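Local coordinates for intracellular protein transport protein USO1 (Saccharomyces cerevisiae S288c, PDB 6LSU), which is required for protein transport from the endoplasmic reticulum to the Golgi complex, the globular head of this homodimeric coiled-coil tether being the part modelled here, at residues A331-S336 / N369-L374; E375-D380 / K432-D437; W411-N416 / P514-F519; S602-I607 / S643-K648. One frame throughout, in Å; residues are numbered along the deposited sequence.

Interaction 1 of 4, residues A331-S336 / N369-L374; sequences ALLDSS and NEHAQL
His371 holds CG opposite the backbone N and beside its carbonyl carbon (chi1 178°), and this sends the ring across to Leu333, whose nearly extended outer chain (chi2 -169°) carries CD1 forward to meet it. The meeting joins two armadillo repeats of the head: helix 325-333 belongs to ARM 6 and helix 370-376 to ARM 7. Leu333 does the reaching. Its CD1 methyl lies obliquely beside the imidazole, 3.6 Å from His371 ND1, and the side chain also packs on Ala372, with Leu333 CG 4.1 Å from Ala372 CB. A branched apolar side chain suits a place where it must touch two residues, and a small residue such as Ala372 suits the buried side of the helix. The imidazole borders the exposed side.

Both segments lie at helix ends, and polar side chains manage the backbone there. Ser335 OG donates to Leu332 O at 3.0 Å, coming from above the carbonyl plane, and also bonds Val337 N in the turn into helix 337-346. One hydroxyl thus serves the end of one helix and the start of the next. Leu332 turns instead to helices 280-287 and 301-317.

Asn369 is the N-cap of helix 370-376. The same amide has an additional use, since its ND2 bonds the side chains of Gln329 and Asn330 in the previous repeat. Asparagine suits the cap because its short side chain sets an acceptor on a first-turn N-H: OD1 accepts from Ala372 N at 2.8 Å, with a nearly straight N-H...O angle of 166°.

Interaction 2 of 4, residues E375-D380 / K432-D437; sequences EFSKID and KAYFMD
Phe376, whose ring meets Tyr434, accepts a hydrogen bond at its backbone O from Ile379 N (3.0 Å), closing a type I beta turn from Phe376 to Ile379. Just before the turn, Glu375 OE1 pairs with Lys378 NZ at 3.0 Å, a salt bridge on the side away from Tyr434.

The contact itself is aromatic. Phe376 and Tyr434 both carry their rings opposite the backbone N (chi1 -161° and 169°) and form an oblique pair, planes at 53° and centroids 5.4 Å apart. The two rings come nearest at Phe376 CD2 and Tyr434 CD1, 3.4 Å. Tyrosine is long enough to reach past the phenylalanine, so that Ser377 CB lies at the edge of its ring, in plane and beside OH. A small serine fits there, and its OG turns back to bond Leu374 O. Tyr434 also lays CD2 over the face of Phe435.

Phe376 and Tyr434 both lie in ARM 7, so the pair is part of the buried packing between helices within one armadillo repeat. Both touch Val405 of helix 404-414, while Phe376 also reaches Leu342 of helix 337-346; the turn then leads directly into strand 380-384, which pairs antiparallel with strand 399-403.

Interaction 3 of 4, residues W411-N416 / P514-F519; sequences WMLYAN and PFKLFF
Met412 and Phe519 slant across one another, the thioether chain running over the base of the phenylalanine side chain. With CG opposite the backbone N (chi1 -165°), Met412 places CG 3.7 Å from Phe519 CG. The sulfur makes an oblique Met-aromatic contact, SD lying 4.8 Å from the centroid of the Phe519 ring and 40° off its normal. A flexible, polarisable methionine suits a buried place against an aromatic ring. Met412 O also approaches Phe519 CD2 and accepts a hydrogen bond from Arg424 NH2.

Lys516 and Tyr414 form the second pair, again slanting past each other. Lys516 CD comes nearest, 3.6 Å from Tyr414 CE1 and oblique to the ring, with NZ close behind. A bend at chi3 (78°) turns the ammonium toward Asp507, its salt-bridge partner, which probably compensates the charge of a buried lysine. Leu413 CB lies over one face of the Tyr414 ring, near its rim.

Between the two pairs the backbones draw close. Lys516 CB sits 3.4 Å from Leu413 O, an oxygen bonded by Asn513 ND2, while Leu413 CD2 leans on Lys516 O at 3.5 Å.

Helix 404-414 lies in ARM 7 and Lys516 in ARM 8, so the contact packs helices from successive repeats against each other, as in an armadillo solenoid.

Interaction 4 of 4, residues S602-I607 / S643-K648; sequences SDKSVI and SPFPRK
Lys604 lays its chain across the ring of Phe645 at about a right angle, joining the first turn of helix 604-614, in ARM 10 of the armadillo solenoid, to the loop leading into helix 647-658.

The main interaction is CH-pi. Lys604 CE lies over one face of the Phe645 ring, 4.0 Å from its centroid and 30° off the normal, while Lys604 CG meets Phe645 CE2 at 3.4 Å. Lysine suits the spot because its extended methylenes cover an aromatic face and its charged end stays on the exposed side. The cation adds little: NZ is 5.3 Å from the same centroid, at most a weak attraction. With CG opposite the backbone N (chi1 -165°), Phe645 turns its ring inward, where Tyr650 and Phe653 meet it edge-to-face.

Apolar packing joins the preceding residues. Pro644 rests its ring on Ser602, Pro644 CB to Ser602 CB being 3.6 Å; a rigid proline and a small serine pack well where the two backbones come together. Ser602 OG bonds Asp599 O in the helix before. Ile607 adds to the buried side by touching Tyr650 and Phe653.

A polar cap closes the start of helix 604-614. Asp603, its N-cap, has the short carboxylate that suits this position, and its OD1 accepts a weak bond from Ser605 N, 3.0 Å long and bent to 125°.

Interactions 1 and 2 are neighbours, their centres about 10 Å apart, and share helix 370-376: one contact uses its beginning and the other its end. They also touch, since Gln373 NE2 probably bonds both Ala433 O and Met436 O. Interaction 3 lies about 20 Å from interaction 2, centre to centre, and their segments alternate along the chain, using the successive helices 404-414 and 421-435. Interaction 4 comes last in sequence, about 33 Å from interaction 3 between centres. Together they follow the globular head from ARM 6 through ARM 7 and ARM 8 to ARM 10, joining helices within and between its repeats.

Interaction 1 of 4, residues A331-S336 / N369-L374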
# COMPACT_ATOMS: atom_id res chain seq x y z
N ALA A 331 2.32 -8.58 19.76
CA ALA A 331 1.56 -9.80 19.41
C ALA A 331 2.16 -10.44 18.14
O ALA A 331 2.46 -11.66 18.16
CB ALA A 331 0.09 -9.49 19.27
N LEU A 332 2.33 -9.68 17.06
CA LEU A 332 2.83 -10.26 15.76
C LEU A 332 4.26 -10.80 15.92
O LEU A 332 4.63 -11.73 15.15
CB LEU A 332 2.75 -9.21 14.66
CG LEU A 332 1.35 -8.87 14.19
CD1 LEU A 332 1.34 -7.51 13.53
CD2 LEU A 332 0.82 -9.94 13.27
N LEU A 333 5.04 -10.21 16.84
CA LEU A 333 6.45 -10.59 17.05
C LEU A 333 6.50 -11.92 17.79
O LEU A 333 7.43 -12.72 17.49
CB LEU A 333 7.17 -9.48 17.82
CG LEU A 333 8.02 -8.56 16.96
CD1 LEU A 333 8.87 -7.70 17.88
CD2 LEU A 333 8.93 -9.33 16.01
N ASP A 334 5.49 -12.19 18.62
CA ASP A 334 5.34 -13.44 19.40
C ASP A 334 4.76 -14.56 18.53
O ASP A 334 4.22 -15.53 19.10
CB ASP A 334 4.43 -13.22 20.62
CG ASP A 334 4.56 -14.33 21.66
OD1 ASP A 334 5.51 -15.15 21.53
OD2 ASP A 334 3.73 -14.34 22.60
N SER A 335 4.86 -14.46 17.21
CA SER A 335 4.50 -15.55 16.26
C SER A 335 5.60 -15.68 15.20
O SER A 335 6.66 -15.09 15.42
CB SER A 335 3.13 -15.32 15.65
OG SER A 335 3.14 -14.26 14.71
N SER A 336 5.35 -16.41 14.12
CA SER A 336 6.31 -16.52 12.99
C SER A 336 6.09 -15.42 11.93
O SER A 336 6.81 -15.41 10.94
CB SER A 336 6.29 -17.92 12.40
OG SER A 336 4.97 -18.41 12.22
N ASN A 369 9.36 0.49 17.81
CA ASN A 369 9.11 -0.56 18.83
C ASN A 369 10.49 -1.13 19.11
O ASN A 369 10.90 -1.97 18.27
CB ASN A 369 8.15 -1.58 18.25
CG ASN A 369 7.72 -2.67 19.21
OD1 ASN A 369 8.55 -3.28 19.91
ND2 ASN A 369 6.43 -2.95 19.20
N GLU A 370 11.19 -0.61 20.14
CA GLU A 370 12.49 -1.15 20.60
C GLU A 370 12.50 -2.69 20.42
O GLU A 370 13.39 -3.23 19.78
CB GLU A 370 12.71 -0.80 22.07
CG GLU A 370 13.50 0.45 22.36
CD GLU A 370 14.39 0.31 23.59
OE1 GLU A 370 14.47 1.26 24.42
OE2 GLU A 370 14.98 -0.80 23.74
N HIS A 371 11.53 -3.37 21.01
CA HIS A 371 11.49 -4.85 21.08
C HIS A 371 11.47 -5.43 19.65
O HIS A 371 12.26 -6.39 19.34
CB HIS A 371 10.27 -5.33 21.90
CG HIS A 371 10.23 -6.81 21.92
ND1 HIS A 371 9.19 -7.54 21.50
CD2 HIS A 371 11.22 -7.68 22.14
CE1 HIS A 371 9.52 -8.81 21.47
NE2 HIS A 371 10.75 -8.92 21.86
N ALA A 372 10.61 -4.89 18.78
CA ALA A 372 10.57 -5.27 17.34
C ALA A 372 11.91 -4.94 16.65
O ALA A 372 12.49 -5.86 16.06
CB ALA A 372 9.36 -4.66 16.63
N GLN A 373 12.44 -3.76 16.84
CA GLN A 373 13.75 -3.34 16.28
C GLN A 373 14.92 -4.18 16.82
O GLN A 373 15.81 -4.61 16.01
CB GLN A 373 13.97 -1.86 16.59
CG GLN A 373 12.94 -1.00 15.86
CD GLN A 373 12.84 0.39 16.42
OE1 GLN A 373 13.31 0.67 17.51
NE2 GLN A 373 12.30 1.30 15.63
N LEU A 374 14.99 -4.38 18.15
CA LEU A 374 16.10 -5.21 18.68
C LEU A 374 15.95 -6.68 18.23
O LEU A 374 16.94 -7.31 17.98
CB LEU A 374 16.16 -5.02 20.20
CG LEU A 374 16.69 -3.65 20.60
CD1 LEU A 374 16.50 -3.43 22.07
CD2 LEU A 374 18.16 -3.52 20.26

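Interaction 2 of 4, residues E375-D380 / K432-D437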
# COMPACT_ATOMS: atom_id res chain seq x y z
N GLU A 375 14.75 -7.17 17.95
CA GLU A 375 14.62 -8.57 17.49
C GLU A 375 15.07 -8.63 16.03
O GLU A 375 15.82 -9.58 15.66
CB GLU A 375 13.20 -9.04 17.74
CG GLU A 375 13.03 -9.49 19.17
CD GLU A 375 13.78 -10.79 19.47
OE1 GLU A 375 14.85 -10.75 20.16
OE2 GLU A 375 13.30 -11.84 19.00
N PHE A 376 14.64 -7.61 15.27
CA PHE A 376 14.96 -7.40 13.84
C PHE A 376 16.47 -7.46 13.62
O PHE A 376 16.96 -8.15 12.71
CB PHE A 376 14.38 -6.07 13.37
CG PHE A 376 14.28 -6.00 11.87
CD1 PHE A 376 13.27 -6.69 11.22
CD2 PHE A 376 15.22 -5.30 11.14
CE1 PHE A 376 13.19 -6.64 9.84
CE2 PHE A 376 15.17 -5.28 9.77
CZ PHE A 376 14.16 -5.95 9.11
N SER A 377 17.23 -6.75 14.44
CA SER A 377 18.70 -6.66 14.32
C SER A 377 19.37 -8.03 14.45
O SER A 377 20.51 -8.09 14.15
CB SER A 377 19.29 -5.77 15.33
OG SER A 377 19.06 -6.38 16.58
N LYS A 378 18.66 -9.08 14.88
CA LYS A 378 19.23 -10.44 15.11
C LYS A 378 18.78 -11.42 14.05
O LYS A 378 19.27 -12.59 14.01
CB LYS A 378 18.85 -10.95 16.50
CG LYS A 378 19.08 -9.94 17.62
CD LYS A 378 19.11 -10.57 18.97
CE LYS A 378 17.75 -10.99 19.47
NZ LYS A 378 17.76 -11.09 20.94
N ILE A 379 17.91 -10.96 13.15
CA ILE A 379 17.40 -11.85 12.07
C ILE A 379 18.46 -11.99 10.96
O ILE A 379 19.03 -10.97 10.46
CB ILE A 379 16.08 -11.35 11.56
CG1 ILE A 379 15.11 -11.19 12.72
CG2 ILE A 379 15.60 -12.27 10.46
CD1 ILE A 379 13.77 -10.62 12.34
N ASP A 380 18.69 -13.25 10.57
CA ASP A 380 19.64 -13.69 9.53
C ASP A 380 18.83 -14.46 8.47
O ASP A 380 17.83 -15.12 8.81
CB ASP A 380 20.74 -14.56 10.11
CG ASP A 380 21.71 -13.84 11.03
OD1 ASP A 380 22.09 -12.66 10.71
OD2 ASP A 380 22.09 -14.45 12.09
N LYS A 432 14.23 2.62 7.69
CA LYS A 432 13.89 3.81 8.52
C LYS A 432 12.97 3.36 9.66
O LYS A 432 13.01 3.97 10.71
CB LYS A 432 13.29 4.89 7.64
CG LYS A 432 14.25 5.50 6.64
CD LYS A 432 13.61 6.68 5.97
CE LYS A 432 14.24 7.08 4.67
NZ LYS A 432 13.47 8.21 4.12
N ALA A 433 12.15 2.33 9.44
CA ALA A 433 11.20 1.79 10.44
C ALA A 433 12.06 1.13 11.54
O ALA A 433 11.87 1.34 12.80
CB ALA A 433 10.27 0.82 9.79
N TYR A 434 13.09 0.44 11.11
CA TYR A 434 14.04 -0.20 12.02
C TYR A 434 14.76 0.79 12.93
O TYR A 434 14.99 0.54 14.15
CB TYR A 434 15.00 -0.97 11.16
CG TYR A 434 16.21 -1.48 11.88
CD1 TYR A 434 16.09 -2.51 12.78
CD2 TYR A 434 17.47 -1.03 11.54
CE1 TYR A 434 17.21 -3.08 13.36
CE2 TYR A 434 18.61 -1.60 12.10
CZ TYR A 434 18.47 -2.62 13.02
OH TYR A 434 19.54 -3.17 13.63
N PHE A 435 15.17 1.92 12.40
CA PHE A 435 15.96 2.87 13.20
C PHE A 435 15.02 3.82 13.89
O PHE A 435 15.49 4.50 14.85
CB PHE A 435 16.91 3.71 12.34
CG PHE A 435 18.08 2.95 11.80
CD1 PHE A 435 18.97 2.31 12.65
CD2 PHE A 435 18.31 2.87 10.44
CE1 PHE A 435 20.03 1.56 12.13
CE2 PHE A 435 19.36 2.11 9.93
CZ PHE A 435 20.21 1.47 10.77
N MET A 436 13.77 3.92 13.44
CA MET A 436 12.87 5.01 13.93
C MET A 436 12.88 5.06 15.46
O MET A 436 12.58 4.01 16.07
CB MET A 436 11.44 4.80 13.45
CG MET A 436 10.62 6.01 13.66
SD MET A 436 11.12 7.18 12.44
CE MET A 436 10.20 6.51 11.03
N ASP A 437 13.19 6.23 16.01
CA ASP A 437 13.11 6.59 17.46
C ASP A 437 13.97 5.68 18.33
O ASP A 437 13.62 5.49 19.48
CB ASP A 437 11.68 6.51 17.96
CG ASP A 437 10.82 7.56 17.31
OD1 ASP A 437 11.30 8.72 17.23
OD2 ASP A 437 9.69 7.21 16.90

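Interaction 3 of 4, residues W411-N416 / P514-F519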
# COMPACT_ATOMS: atom_id res chain seq x y z
N TRP A 411 20.37 -4.18 -1.20
CA TRP A 411 19.30 -4.13 -2.22
C TRP A 411 19.03 -2.68 -2.54
O TRP A 411 19.02 -2.34 -3.76
CB TRP A 411 18.03 -4.83 -1.75
CG TRP A 411 18.08 -6.30 -1.98
CD1 TRP A 411 19.18 -7.07 -2.15
CD2 TRP A 411 16.96 -7.18 -2.02
NE1 TRP A 411 18.82 -8.38 -2.30
CE2 TRP A 411 17.46 -8.47 -2.26
CE3 TRP A 411 15.58 -7.00 -1.91
CZ2 TRP A 411 16.64 -9.58 -2.33
CZ3 TRP A 411 14.77 -8.10 -2.02
CH2 TRP A 411 15.29 -9.37 -2.23
N MET A 412 18.90 -1.88 -1.48
CA MET A 412 18.68 -0.43 -1.60
C MET A 412 19.71 0.18 -2.57
O MET A 412 19.28 1.00 -3.44
CB MET A 412 18.76 0.27 -0.23
CG MET A 412 18.18 1.63 -0.32
SD MET A 412 18.27 2.53 1.21
CE MET A 412 19.98 2.21 1.61
N LEU A 413 21.01 -0.15 -2.39
CA LEU A 413 22.15 0.57 -3.03
C LEU A 413 22.46 -0.01 -4.40
O LEU A 413 22.49 0.79 -5.35
CB LEU A 413 23.42 0.45 -2.17
CG LEU A 413 23.39 1.15 -0.83
CD1 LEU A 413 24.69 0.97 -0.09
CD2 LEU A 413 23.09 2.62 -1.01
N TYR A 414 22.67 -1.34 -4.49
CA TYR A 414 23.27 -2.01 -5.66
C TYR A 414 22.29 -2.91 -6.42
O TYR A 414 22.77 -3.68 -7.30
CB TYR A 414 24.49 -2.85 -5.26
CG TYR A 414 25.52 -2.11 -4.45
CD1 TYR A 414 26.40 -1.20 -5.01
CD2 TYR A 414 25.57 -2.32 -3.07
CE1 TYR A 414 27.31 -0.49 -4.22
CE2 TYR A 414 26.47 -1.62 -2.28
CZ TYR A 414 27.33 -0.70 -2.85
OH TYR A 414 28.18 0.00 -2.05
N ALA A 415 20.98 -2.89 -6.11
CA ALA A 415 20.03 -3.85 -6.73
C ALA A 415 19.24 -3.13 -7.81
O ALA A 415 17.98 -3.29 -7.83
CB ALA A 415 19.11 -4.49 -5.73
N ASN A 416 19.93 -2.38 -8.67
CA ASN A 416 19.33 -1.92 -9.95
C ASN A 416 19.41 -3.10 -10.92
O ASN A 416 20.11 -4.11 -10.62
CB ASN A 416 19.96 -0.60 -10.42
CG ASN A 416 21.38 -0.76 -10.91
OD1 ASN A 416 21.98 -1.83 -10.81
ND2 ASN A 416 21.92 0.30 -11.46
N PRO A 514 22.27 6.09 -10.41
CA PRO A 514 22.31 7.35 -9.66
C PRO A 514 21.69 7.18 -8.26
O PRO A 514 22.27 7.70 -7.29
CB PRO A 514 21.52 8.35 -10.54
CG PRO A 514 20.71 7.42 -11.47
CD PRO A 514 21.60 6.22 -11.70
N PHE A 515 20.59 6.42 -8.18
CA PHE A 515 19.73 6.29 -6.98
C PHE A 515 20.54 5.70 -5.80
O PHE A 515 20.31 6.10 -4.62
CB PHE A 515 18.46 5.53 -7.35
CG PHE A 515 17.45 6.48 -7.93
CD1 PHE A 515 16.93 7.46 -7.12
CD2 PHE A 515 17.07 6.43 -9.24
CE1 PHE A 515 16.04 8.38 -7.62
CE2 PHE A 515 16.17 7.36 -9.74
CZ PHE A 515 15.68 8.34 -8.93
N LYS A 516 21.53 4.86 -6.09
CA LYS A 516 22.50 4.45 -5.04
C LYS A 516 22.95 5.66 -4.20
O LYS A 516 23.06 5.55 -2.95
CB LYS A 516 23.75 3.89 -5.68
CG LYS A 516 24.89 3.66 -4.73
CD LYS A 516 25.89 2.68 -5.26
CE LYS A 516 26.81 3.30 -6.29
NZ LYS A 516 27.73 2.26 -6.81
N LEU A 517 23.26 6.79 -4.84
CA LEU A 517 23.73 7.97 -4.09
C LEU A 517 22.53 8.62 -3.40
O LEU A 517 22.62 9.04 -2.27
CB LEU A 517 24.43 8.90 -5.06
CG LEU A 517 25.42 9.90 -4.50
CD1 LEU A 517 25.17 11.23 -5.16
CD2 LEU A 517 25.38 10.01 -2.99
N PHE A 518 21.40 8.65 -4.08
CA PHE A 518 20.16 9.33 -3.60
C PHE A 518 19.67 8.70 -2.28
O PHE A 518 19.44 9.39 -1.30
CB PHE A 518 19.09 9.28 -4.68
CG PHE A 518 17.76 9.76 -4.14
CD1 PHE A 518 17.53 11.11 -3.95
CD2 PHE A 518 16.84 8.85 -3.64
CE1 PHE A 518 16.33 11.54 -3.36
CE2 PHE A 518 15.67 9.28 -3.05
CZ PHE A 518 15.40 10.62 -2.92
N PHE A 519 19.60 7.38 -2.25
CA PHE A 519 19.30 6.57 -1.04
C PHE A 519 20.31 6.88 0.06
O PHE A 519 19.84 7.30 1.17
CB PHE A 519 19.12 5.11 -1.42
CG PHE A 519 17.83 4.85 -2.15
CD1 PHE A 519 16.64 5.42 -1.71
CD2 PHE A 519 17.79 4.00 -3.26
CE1 PHE A 519 15.46 5.20 -2.41
CE2 PHE A 519 16.60 3.75 -3.94
CZ PHE A 519 15.45 4.38 -3.53

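Interaction 4 of 4, residues S602-I607 / S643-K648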
# COMPACT_ATOMS: atom_id res chain seq x y z
N SER A 602 36.97 25.55 5.26
CA SER A 602 38.41 25.31 5.48
C SER A 602 39.08 24.91 4.17
O SER A 602 40.17 24.35 4.26
CB SER A 602 38.63 24.24 6.52
OG SER A 602 38.58 22.97 5.91
N ASP A 603 38.44 25.10 3.02
CA ASP A 603 39.10 24.77 1.73
C ASP A 603 38.66 25.74 0.65
O ASP A 603 37.69 25.40 -0.08
CB ASP A 603 38.84 23.34 1.26
CG ASP A 603 39.67 22.98 0.05
OD1 ASP A 603 40.20 23.92 -0.60
OD2 ASP A 603 39.79 21.76 -0.21
N LYS A 604 39.39 26.87 0.55
CA LYS A 604 39.11 28.02 -0.34
C LYS A 604 39.03 27.51 -1.77
O LYS A 604 38.19 28.06 -2.52
CB LYS A 604 40.16 29.13 -0.21
CG LYS A 604 39.63 30.47 0.28
CD LYS A 604 40.42 31.65 -0.24
CE LYS A 604 40.26 32.90 0.59
NZ LYS A 604 41.41 33.81 0.37
N SER A 605 39.82 26.48 -2.12
CA SER A 605 39.88 25.93 -3.50
C SER A 605 38.48 25.48 -3.96
O SER A 605 38.06 25.76 -5.11
CB SER A 605 40.86 24.81 -3.60
OG SER A 605 40.44 23.93 -4.62
N VAL A 606 37.73 24.82 -3.07
CA VAL A 606 36.36 24.32 -3.33
C VAL A 606 35.44 25.53 -3.44
O VAL A 606 34.71 25.60 -4.46
CB VAL A 606 35.91 23.30 -2.25
CG1 VAL A 606 34.39 23.26 -2.06
CG2 VAL A 606 36.45 21.91 -2.59
N ILE A 607 35.49 26.49 -2.52
CA ILE A 607 34.57 27.66 -2.62
C ILE A 607 34.80 28.33 -3.97
O ILE A 607 33.79 28.81 -4.55
CB ILE A 607 34.71 28.66 -1.46
CG1 ILE A 607 34.28 28.06 -0.13
CG2 ILE A 607 33.90 29.91 -1.75
CD1 ILE A 607 35.10 26.85 0.28
N SER A 643 35.82 30.76 12.10
CA SER A 643 35.76 29.78 10.98
C SER A 643 37.03 29.92 10.15
O SER A 643 37.41 31.05 9.83
CB SER A 643 34.56 29.93 10.07
OG SER A 643 33.36 30.25 10.76
N PRO A 644 37.61 28.80 9.66
CA PRO A 644 38.84 28.83 8.87
C PRO A 644 38.86 29.83 7.71
O PRO A 644 39.88 30.37 7.42
CB PRO A 644 38.94 27.40 8.32
CG PRO A 644 38.28 26.58 9.40
CD PRO A 644 37.10 27.43 9.80
N PHE A 645 37.72 30.02 7.05
CA PHE A 645 37.48 31.18 6.16
C PHE A 645 36.65 32.13 7.00
O PHE A 645 35.45 31.91 7.14
CB PHE A 645 36.85 30.72 4.84
CG PHE A 645 36.88 31.71 3.70
CD1 PHE A 645 36.79 33.08 3.91
CD2 PHE A 645 36.88 31.25 2.40
CE1 PHE A 645 36.72 33.95 2.83
CE2 PHE A 645 36.82 32.12 1.33
CZ PHE A 645 36.73 33.47 1.54
N PRO A 646 37.27 33.14 7.64
CA PRO A 646 36.57 34.03 8.56
C PRO A 646 35.32 34.61 7.93
O PRO A 646 35.36 34.80 6.74
CB PRO A 646 37.61 35.11 8.85
CG PRO A 646 38.89 34.33 8.79
CD PRO A 646 38.70 33.49 7.54
N ARG A 647 34.31 34.87 8.77
CA ARG A 647 32.93 35.28 8.37
C ARG A 647 33.04 36.50 7.44
O ARG A 647 32.58 36.40 6.30
CB ARG A 647 32.06 35.51 9.60
CG ARG A 647 30.67 36.07 9.30
CD ARG A 647 29.88 36.33 10.57
NE ARG A 647 28.48 36.62 10.30
CZ ARG A 647 27.56 35.71 9.98
NH1 ARG A 647 27.87 34.42 9.88
NH2 ARG A 647 26.32 36.10 9.77
N LYS A 648 33.63 37.59 7.90
CA LYS A 648 33.60 38.90 7.16
C LYS A 648 34.40 38.72 5.85
O LYS A 648 33.95 39.24 4.80
CB LYS A 648 34.08 40.05 8.06
CG LYS A 648 34.76 39.64 9.37
CD LYS A 648 35.38 40.78 10.16
CE LYS A 648 36.72 40.43 10.78
NZ LYS A 648 37.47 41.63 11.19